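Local coordinates for protein epoxyqueuosine reductase (Streptococcus thermophilus, PDB 5D6S) that belongs to the QueG family of epoxyqueuosine reductases and holds a cobalamin together with two iron/sulfur clusters, at residues I43-F54 / A91-A100; E80-S90 / E151-V162. All coordinates share one frame; numbering follows the deposited sequence.

Interaction 1 of 2, residues I43-F54 / A91-A100; sequences ISKIGFTTADDF and AKTIISIAVA
Ile-94 pairs with Thr-49 on one face of an antiparallel ladder, in which edge strand 45-50 of a four-stranded sheet runs beside strand 93-100. The strand axes approach to 4.5 Å, and their N-to-C directions differ by 154°. Ile-94 can be followed outward. Its CB lies 4.0 Å from Thr-49 CG2, the two side chains running alongside each other. CG1 stands anti to the carbonyl carbon (chi1 -63°) and leads past Thr-50 O. At the tip, Ile-94 CD1 is 3.8 Å from Thr-50 O, near Ala-51 CA, and meets the Phe-54 ring at its edge, 4.4 Å from CE1. Helix 163-169 packs over this side through Val-166, which touches both Ile-94 and Phe-54; Arg-169 of that helix is bonded to Thr-49 OG1 and makes a cation-pi contact with Phe-54.

Thr-49 O accepts two bonds. Ile-94 N reaches Thr-49 O nearly straight (2.7 Å, N-H...O 172°), while Thr-93 OG1 donates to Thr-49 O at 2.6 Å from the other face of the carbonyl plane. Pairing continues through Thr-50 with Thr-93 and a bond from Ala-51 N to Lys-92 O, reaching a classic beta bulge where Lys-92 and Thr-93 both face Thr-197.

On the other face, Ile-46, Phe-48, Ile-95 and Ile-97 make an apolar surface. Ile-95 CG2 lies 3.6 Å from Ile-46 CD1, while its CG1 approaches the Phe-48 ring obliquely. Further along, Ile-43 and Ile-97 cross at about a right angle beneath helix 128-144. At the far end, Ala-100 N gives a weak hydrogen bond of 3.3 Å to Ser-44 OG.

Interaction 2 of 2, residues E80-S90 / E151-V162; sequences ERIYPKLSLES and EYKGMVDTGALV
Arg-81 lies against Ala-160, Leu-161 and Val-162 with its guanidinium edge-on to two carbonyls. Here the end of helix 78-82 and the chain after it meet strand 152-155 and the loop leading to helix 163-169, at the cobalamin pocket. The evidence is in the plane of the group: Ala-160 O and Leu-161 O both sit at its edge, and Val-162 CG2 stands 3.6 Å above one face of the Arg-81 guanidinium, offset toward the rim. Arg-81 NH2 donates to Ala-160 O at 3.2 Å with an N-H...O angle of 174°. Ala-160 O also lies in the guanidinium plane, whereas NH2 is 51° out of the carbonyl plane, so the bond is straight at nitrogen but oblique at oxygen. Bends at chi2 and chi3 fold the arginine back along Ala-160 O and bring its end to this edge. Arg-81 NH1 is hydrogen-bonded to cobalamin, as is Leu-161 O, so both segments bond the same ligand.

Around the arginine, methyl groups meet backbone oxygens. Leu-161 CD2 reaches Arg-81 O at 3.4 Å, and Ala-160 CB lies 3.5 Å from Glu-80 O. Val-162 crosses Arg-81 at about a right angle and occupies the N-cap position of helix 163-169.

The rest of the contact follows strand 152-155. Extended beyond CG, Met-155 ends with CE 3.4 Å from Ser-87 OG. Leu-88 spreads its methyls toward main-chain oxygens, CD2 being 4.1 Å from Glu-151 O and CD1 turned to Tyr-152 O. At the outer end, Ser-90 OG donates to Glu-151 OE1 at 2.8 Å, arriving on the anti side of the carboxylate and tilted 32° from its plane.

In the fold
After helix 30-40 the chain enters edge strand 45-50, followed by helices 55-67 and 78-82. Interaction 1 closes this helical excursion when strand 93-100 returns alongside it. Segment 80-90 already lies within that loop, and its partner, 151-162, comes only after helix 128-144, so the two closures cross rather than nest. Both contacts reach the same sheet from different strands: 93-100 and 152-155 flank strand 190-197. Their centres are 11 Å apart, and they touch directly, Phe-54 N lying 2.9 Å from Ile-82 O in a probable hydrogen bond. Together they tie the edge strand, helix 78-82 and the cobalamin-binding loop before helix 163-169.

Interaction 1 of 2, residues I43-F54 / A91-A100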
# COMPACT_ATOMS: atom_id res chain seq x y z
N ILE A 43 19.48 -8.80 0.35
CA ILE A 43 18.30 -9.36 -0.29
C ILE A 43 17.91 -10.63 0.43
O ILE A 43 18.70 -11.56 0.52
CB ILE A 43 18.55 -9.66 -1.78
CG1 ILE A 43 18.85 -8.36 -2.51
CG2 ILE A 43 17.35 -10.35 -2.41
CD1 ILE A 43 19.32 -8.57 -3.94
N SER A 44 16.67 -10.68 0.91
CA SER A 44 16.21 -11.78 1.76
C SER A 44 15.89 -13.07 1.00
O SER A 44 15.74 -14.14 1.61
CB SER A 44 14.98 -11.34 2.56
OG SER A 44 15.32 -10.31 3.47
N LYS A 45 15.72 -12.96 -0.30
CA LYS A 45 15.40 -14.13 -1.14
C LYS A 45 15.61 -13.75 -2.58
O LYS A 45 15.48 -12.58 -2.93
CB LYS A 45 13.96 -14.59 -0.96
CG LYS A 45 13.80 -15.97 -0.38
CD LYS A 45 12.33 -16.25 -0.08
CE LYS A 45 12.07 -17.72 0.19
NZ LYS A 45 11.83 -18.44 -1.08
N ILE A 46 15.93 -14.74 -3.40
CA ILE A 46 16.18 -14.51 -4.81
C ILE A 46 15.75 -15.72 -5.60
O ILE A 46 15.73 -16.84 -5.10
CB ILE A 46 17.64 -14.14 -5.07
CG1 ILE A 46 17.86 -13.73 -6.52
CG2 ILE A 46 18.57 -15.28 -4.65
CD1 ILE A 46 19.08 -12.86 -6.69
N GLY A 47 15.37 -15.48 -6.83
CA GLY A 47 14.74 -16.49 -7.66
C GLY A 47 15.11 -16.21 -9.10
O GLY A 47 15.60 -15.12 -9.41
N PHE A 48 14.91 -17.20 -9.97
CA PHE A 48 15.26 -17.09 -11.38
C PHE A 48 14.15 -17.69 -12.20
O PHE A 48 13.50 -18.65 -11.80
CB PHE A 48 16.57 -17.80 -11.67
CG PHE A 48 17.73 -17.28 -10.87
CD1 PHE A 48 17.96 -17.76 -9.58
CD2 PHE A 48 18.58 -16.30 -11.38
CE1 PHE A 48 19.01 -17.28 -8.82
CE2 PHE A 48 19.64 -15.82 -10.62
CZ PHE A 48 19.86 -16.31 -9.33
N THR A 49 13.90 -17.09 -13.35
CA THR A 49 12.88 -17.61 -14.24
C THR A 49 13.17 -17.11 -15.63
O THR A 49 14.01 -16.24 -15.84
CB THR A 49 11.46 -17.20 -13.80
OG1 THR A 49 10.54 -17.45 -14.87
CG2 THR A 49 11.42 -15.74 -13.45
N THR A 50 12.49 -17.70 -16.60
CA THR A 50 12.73 -17.37 -17.99
C THR A 50 12.10 -16.02 -18.28
O THR A 50 11.22 -15.55 -17.55
CB THR A 50 12.15 -18.43 -18.95
OG1 THR A 50 10.72 -18.43 -18.85
CG2 THR A 50 12.69 -19.82 -18.62
N ALA A 51 12.56 -15.42 -19.37
CA ALA A 51 11.89 -14.28 -19.96
C ALA A 51 10.70 -14.74 -20.83
O ALA A 51 10.30 -14.04 -21.75
CB ALA A 51 12.87 -13.49 -20.80
N ASP A 52 10.16 -15.93 -20.56
CA ASP A 52 9.00 -16.40 -21.31
C ASP A 52 7.84 -15.53 -20.94
O ASP A 52 7.70 -15.12 -19.77
CB ASP A 52 8.65 -17.86 -21.00
CG ASP A 52 9.58 -18.84 -21.68
OD1 ASP A 52 10.42 -18.43 -22.50
OD2 ASP A 52 9.46 -20.05 -21.39
N ASP A 53 7.00 -15.25 -21.92
CA ASP A 53 5.89 -14.38 -21.66
C ASP A 53 4.89 -14.98 -20.63
O ASP A 53 5.09 -16.08 -20.11
CB ASP A 53 5.24 -13.91 -22.96
CG ASP A 53 4.89 -15.02 -23.90
OD1 ASP A 53 4.09 -15.90 -23.50
OD2 ASP A 53 5.36 -14.97 -25.07
N PHE A 54 3.86 -14.23 -20.29
CA PHE A 54 2.95 -14.60 -19.22
C PHE A 54 1.51 -14.63 -19.73
O PHE A 54 0.60 -14.30 -18.98
CB PHE A 54 3.01 -13.59 -18.07
CG PHE A 54 4.30 -13.57 -17.30
CD1 PHE A 54 5.41 -12.90 -17.79
CD2 PHE A 54 4.38 -14.15 -16.04
CE1 PHE A 54 6.60 -12.87 -17.09
CE2 PHE A 54 5.56 -14.12 -15.32
CZ PHE A 54 6.67 -13.48 -15.84
N ALA A 91 16.11 -10.21 -23.89
CA ALA A 91 15.67 -10.82 -22.65
C ALA A 91 15.74 -12.33 -22.72
O ALA A 91 15.31 -12.95 -23.68
CB ALA A 91 14.26 -10.39 -22.32
N LYS A 92 16.27 -12.91 -21.65
CA LYS A 92 16.58 -14.31 -21.61
C LYS A 92 16.16 -14.91 -20.26
O LYS A 92 15.49 -15.92 -20.21
CB LYS A 92 18.08 -14.50 -21.86
CG LYS A 92 18.42 -15.75 -22.64
CD LYS A 92 17.98 -15.64 -24.09
CE LYS A 92 17.24 -16.90 -24.51
NZ LYS A 92 16.82 -16.87 -25.94
N THR A 93 16.57 -14.28 -19.16
CA THR A 93 16.08 -14.66 -17.84
C THR A 93 15.61 -13.42 -17.05
O THR A 93 15.96 -12.29 -17.39
CB THR A 93 17.13 -15.45 -17.04
OG1 THR A 93 16.56 -15.89 -15.80
CG2 THR A 93 18.35 -14.62 -16.73
N ILE A 94 14.79 -13.66 -16.03
CA ILE A 94 14.33 -12.61 -15.09
C ILE A 94 14.69 -13.04 -13.68
O ILE A 94 14.38 -14.14 -13.26
CB ILE A 94 12.80 -12.39 -15.13
CG1 ILE A 94 12.35 -11.88 -16.50
CG2 ILE A 94 12.39 -11.38 -14.07
CD1 ILE A 94 10.85 -11.90 -16.72
N ILE A 95 15.30 -12.13 -12.93
CA ILE A 95 15.70 -12.39 -11.55
C ILE A 95 14.77 -11.64 -10.62
O ILE A 95 14.76 -10.41 -10.61
CB ILE A 95 17.13 -11.90 -11.28
CG1 ILE A 95 18.07 -12.41 -12.37
CG2 ILE A 95 17.57 -12.33 -9.89
CD1 ILE A 95 19.48 -11.83 -12.31
N SER A 96 13.99 -12.38 -9.85
CA SER A 96 13.07 -11.80 -8.90
C SER A 96 13.75 -11.66 -7.56
O SER A 96 14.27 -12.65 -7.05
CB SER A 96 11.83 -12.68 -8.72
OG SER A 96 11.03 -12.19 -7.65
N ILE A 97 13.72 -10.46 -6.98
CA ILE A 97 14.21 -10.27 -5.60
C ILE A 97 13.07 -10.04 -4.60
O ILE A 97 11.97 -9.67 -4.97
CB ILE A 97 15.25 -9.14 -5.47
CG1 ILE A 97 14.65 -7.79 -5.81
CG2 ILE A 97 16.42 -9.43 -6.39
CD1 ILE A 97 15.53 -6.67 -5.31
N ALA A 98 13.37 -10.32 -3.33
CA ALA A 98 12.45 -10.11 -2.24
C ALA A 98 13.23 -9.59 -1.04
O ALA A 98 14.28 -10.15 -0.70
CB ALA A 98 11.73 -11.39 -1.88
N VAL A 99 12.76 -8.50 -0.44
CA VAL A 99 13.38 -7.96 0.77
C VAL A 99 12.30 -7.99 1.81
O VAL A 99 11.21 -7.45 1.60
CB VAL A 99 13.89 -6.53 0.57
CG1 VAL A 99 14.46 -5.98 1.87
CG2 VAL A 99 14.95 -6.49 -0.51
N ALA A 100 12.59 -8.61 2.95
CA ALA A 100 11.60 -8.72 4.00
C ALA A 100 11.54 -7.45 4.83
O ALA A 100 12.53 -6.73 4.93
CB ALA A 100 11.90 -9.92 4.88

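Interaction 2 of 2, residues E80-S90 / E151-V162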
# COMPACT_ATOMS: atom_id res chain seq x y z
N GLU A 80 2.73 -4.80 -22.81
CA GLU A 80 4.00 -4.56 -22.08
C GLU A 80 4.06 -5.31 -20.73
O GLU A 80 5.12 -5.51 -20.13
CB GLU A 80 4.24 -3.05 -21.86
CG GLU A 80 4.88 -2.36 -23.06
CD GLU A 80 4.97 -0.84 -22.98
OE1 GLU A 80 5.36 -0.25 -24.01
OE2 GLU A 80 4.66 -0.23 -21.93
N ARG A 81 2.88 -5.72 -20.28
CA ARG A 81 2.71 -6.38 -19.01
C ARG A 81 3.05 -7.88 -19.03
O ARG A 81 3.55 -8.43 -18.03
CB ARG A 81 1.27 -6.22 -18.59
CG ARG A 81 1.12 -6.00 -17.12
CD ARG A 81 0.80 -4.57 -16.77
NE ARG A 81 -0.15 -4.63 -15.68
CZ ARG A 81 0.14 -4.88 -14.40
NH1 ARG A 81 -0.85 -4.96 -13.53
NH2 ARG A 81 1.39 -5.01 -13.98
N ILE A 82 2.79 -8.52 -20.16
CA ILE A 82 2.96 -9.97 -20.33
C ILE A 82 4.16 -10.39 -21.21
O ILE A 82 4.62 -11.52 -21.11
CB ILE A 82 1.69 -10.63 -20.92
CG1 ILE A 82 0.96 -9.68 -21.84
CG2 ILE A 82 0.75 -11.08 -19.82
CD1 ILE A 82 0.05 -10.38 -22.80
N TYR A 83 4.66 -9.48 -22.05
CA TYR A 83 5.75 -9.80 -22.96
C TYR A 83 7.04 -9.08 -22.55
O TYR A 83 7.30 -7.96 -23.01
CB TYR A 83 5.38 -9.40 -24.41
CG TYR A 83 4.13 -10.08 -24.95
CD1 TYR A 83 3.96 -11.46 -24.84
CD2 TYR A 83 3.13 -9.35 -25.59
CE1 TYR A 83 2.82 -12.10 -25.32
CE2 TYR A 83 1.98 -9.97 -26.07
CZ TYR A 83 1.83 -11.35 -25.93
OH TYR A 83 0.69 -11.98 -26.39
N PRO A 84 7.87 -9.73 -21.72
CA PRO A 84 9.10 -9.11 -21.21
C PRO A 84 10.05 -8.55 -22.27
O PRO A 84 10.83 -7.63 -21.97
CB PRO A 84 9.79 -10.25 -20.48
CG PRO A 84 8.70 -11.13 -20.06
CD PRO A 84 7.67 -11.06 -21.15
N LYS A 85 9.99 -9.09 -23.48
CA LYS A 85 10.89 -8.63 -24.54
C LYS A 85 10.58 -7.20 -24.98
O LYS A 85 11.46 -6.52 -25.51
CB LYS A 85 10.88 -9.59 -25.73
CG LYS A 85 11.63 -10.89 -25.47
CD LYS A 85 11.33 -11.95 -26.52
CE LYS A 85 11.58 -13.35 -25.97
NZ LYS A 85 11.03 -14.38 -26.89
N LEU A 86 9.35 -6.76 -24.74
CA LEU A 86 8.98 -5.36 -25.01
C LEU A 86 9.67 -4.37 -24.07
O LEU A 86 9.81 -3.21 -24.40
CB LEU A 86 7.47 -5.19 -24.93
CG LEU A 86 6.68 -5.90 -26.04
CD1 LEU A 86 5.18 -5.66 -25.90
CD2 LEU A 86 7.14 -5.44 -27.41
N SER A 87 10.11 -4.84 -22.90
CA SER A 87 10.92 -4.02 -21.99
C SER A 87 12.43 -4.13 -22.24
O SER A 87 13.18 -3.27 -21.79
CB SER A 87 10.64 -4.41 -20.52
OG SER A 87 9.33 -4.09 -20.12
N LEU A 88 12.88 -5.21 -22.89
CA LEU A 88 14.32 -5.39 -23.13
C LEU A 88 14.73 -5.78 -24.59
O LEU A 88 15.55 -5.09 -25.19
CB LEU A 88 14.93 -6.36 -22.09
CG LEU A 88 16.47 -6.42 -22.01
CD1 LEU A 88 17.15 -5.07 -21.97
CD2 LEU A 88 16.91 -7.23 -20.79
N GLU A 89 14.18 -6.87 -25.14
CA GLU A 89 14.56 -7.36 -26.50
C GLU A 89 15.56 -8.50 -26.35
O GLU A 89 15.27 -9.63 -26.76
CB GLU A 89 15.14 -6.29 -27.44
N SER A 90 16.71 -8.22 -25.75
CA SER A 90 17.73 -9.27 -25.47
C SER A 90 17.40 -10.13 -24.23
O SER A 90 18.30 -10.72 -23.62
CB SER A 90 19.11 -8.63 -25.30
OG SER A 90 19.24 -8.04 -24.03
N GLU A 151 23.26 -7.13 -20.16
CA GLU A 151 22.20 -6.15 -20.39
C GLU A 151 21.06 -6.36 -19.41
O GLU A 151 20.64 -7.50 -19.19
CB GLU A 151 21.68 -6.23 -21.82
CG GLU A 151 22.62 -5.63 -22.85
CD GLU A 151 21.96 -5.41 -24.21
OE1 GLU A 151 20.75 -5.75 -24.39
OE2 GLU A 151 22.65 -4.85 -25.10
N TYR A 152 20.56 -5.27 -18.83
CA TYR A 152 19.50 -5.37 -17.81
C TYR A 152 18.47 -4.26 -17.84
O TYR A 152 18.61 -3.26 -18.53
CB TYR A 152 20.11 -5.46 -16.41
CG TYR A 152 20.92 -4.26 -15.99
CD1 TYR A 152 22.22 -4.09 -16.43
CD2 TYR A 152 20.40 -3.31 -15.11
CE1 TYR A 152 22.97 -3.01 -16.02
CE2 TYR A 152 21.16 -2.23 -14.69
CZ TYR A 152 22.45 -2.09 -15.15
OH TYR A 152 23.21 -1.01 -14.80
N LYS A 153 17.43 -4.46 -17.05
CA LYS A 153 16.30 -3.55 -16.95
C LYS A 153 15.62 -3.83 -15.60
O LYS A 153 15.00 -4.87 -15.42
CB LYS A 153 15.37 -3.79 -18.13
CG LYS A 153 14.02 -3.13 -18.06
CD LYS A 153 14.13 -1.63 -17.86
CE LYS A 153 12.79 -0.99 -18.16
NZ LYS A 153 12.69 0.32 -17.46
N GLY A 154 15.77 -2.90 -14.67
CA GLY A 154 15.25 -3.07 -13.31
C GLY A 154 13.83 -2.55 -13.13
O GLY A 154 13.47 -1.52 -13.67
N MET A 155 13.04 -3.25 -12.34
CA MET A 155 11.68 -2.84 -12.01
C MET A 155 11.38 -3.02 -10.52
O MET A 155 11.79 -4.00 -9.92
CB MET A 155 10.67 -3.66 -12.82
CG MET A 155 10.71 -3.33 -14.29
SD MET A 155 9.51 -4.35 -15.15
CE MET A 155 9.55 -3.58 -16.77
N VAL A 156 10.64 -2.09 -9.94
CA VAL A 156 10.08 -2.31 -8.60
C VAL A 156 8.79 -1.49 -8.44
O VAL A 156 8.84 -0.27 -8.37
CB VAL A 156 11.14 -2.07 -7.50
CG1 VAL A 156 11.98 -0.86 -7.82
CG2 VAL A 156 10.50 -1.95 -6.13
N ASP A 157 7.66 -2.19 -8.46
CA ASP A 157 6.31 -1.63 -8.35
C ASP A 157 5.88 -0.83 -9.57
O ASP A 157 4.80 -1.05 -10.12
CB ASP A 157 6.16 -0.83 -7.05
CG ASP A 157 4.75 -0.27 -6.84
OD1 ASP A 157 3.78 -1.04 -6.75
OD2 ASP A 157 4.63 0.95 -6.66
N THR A 158 6.72 0.10 -10.01
CA THR A 158 6.33 1.11 -11.00
C THR A 158 6.61 0.67 -12.40
O THR A 158 6.31 1.37 -13.35
CB THR A 158 7.16 2.38 -10.79
OG1 THR A 158 8.55 2.08 -10.86
CG2 THR A 158 6.88 3.01 -9.44
N GLY A 159 7.20 -0.51 -12.55
CA GLY A 159 7.42 -1.11 -13.86
C GLY A 159 6.17 -1.78 -14.44
O GLY A 159 5.13 -1.89 -13.77
N ALA A 160 6.29 -2.28 -15.67
CA ALA A 160 5.18 -2.86 -16.44
C ALA A 160 4.82 -4.30 -16.08
O ALA A 160 3.67 -4.72 -16.22
CB ALA A 160 5.50 -2.81 -17.91
N LEU A 161 5.78 -5.04 -15.58
CA LEU A 161 5.49 -6.43 -15.21
C LEU A 161 4.59 -6.55 -13.98
O LEU A 161 4.53 -5.65 -13.13
CB LEU A 161 6.78 -7.23 -14.99
CG LEU A 161 7.65 -7.35 -16.25
CD1 LEU A 161 8.86 -8.21 -15.93
CD2 LEU A 161 6.88 -7.92 -17.43
N VAL A 162 3.93 -7.70 -13.90
CA VAL A 162 3.19 -8.11 -12.72
C VAL A 162 4.21 -8.67 -11.72
O VAL A 162 4.58 -9.82 -11.81
CB VAL A 162 2.12 -9.17 -13.07
CG1 VAL A 162 1.29 -9.49 -11.85
CG2 VAL A 162 1.24 -8.67 -14.21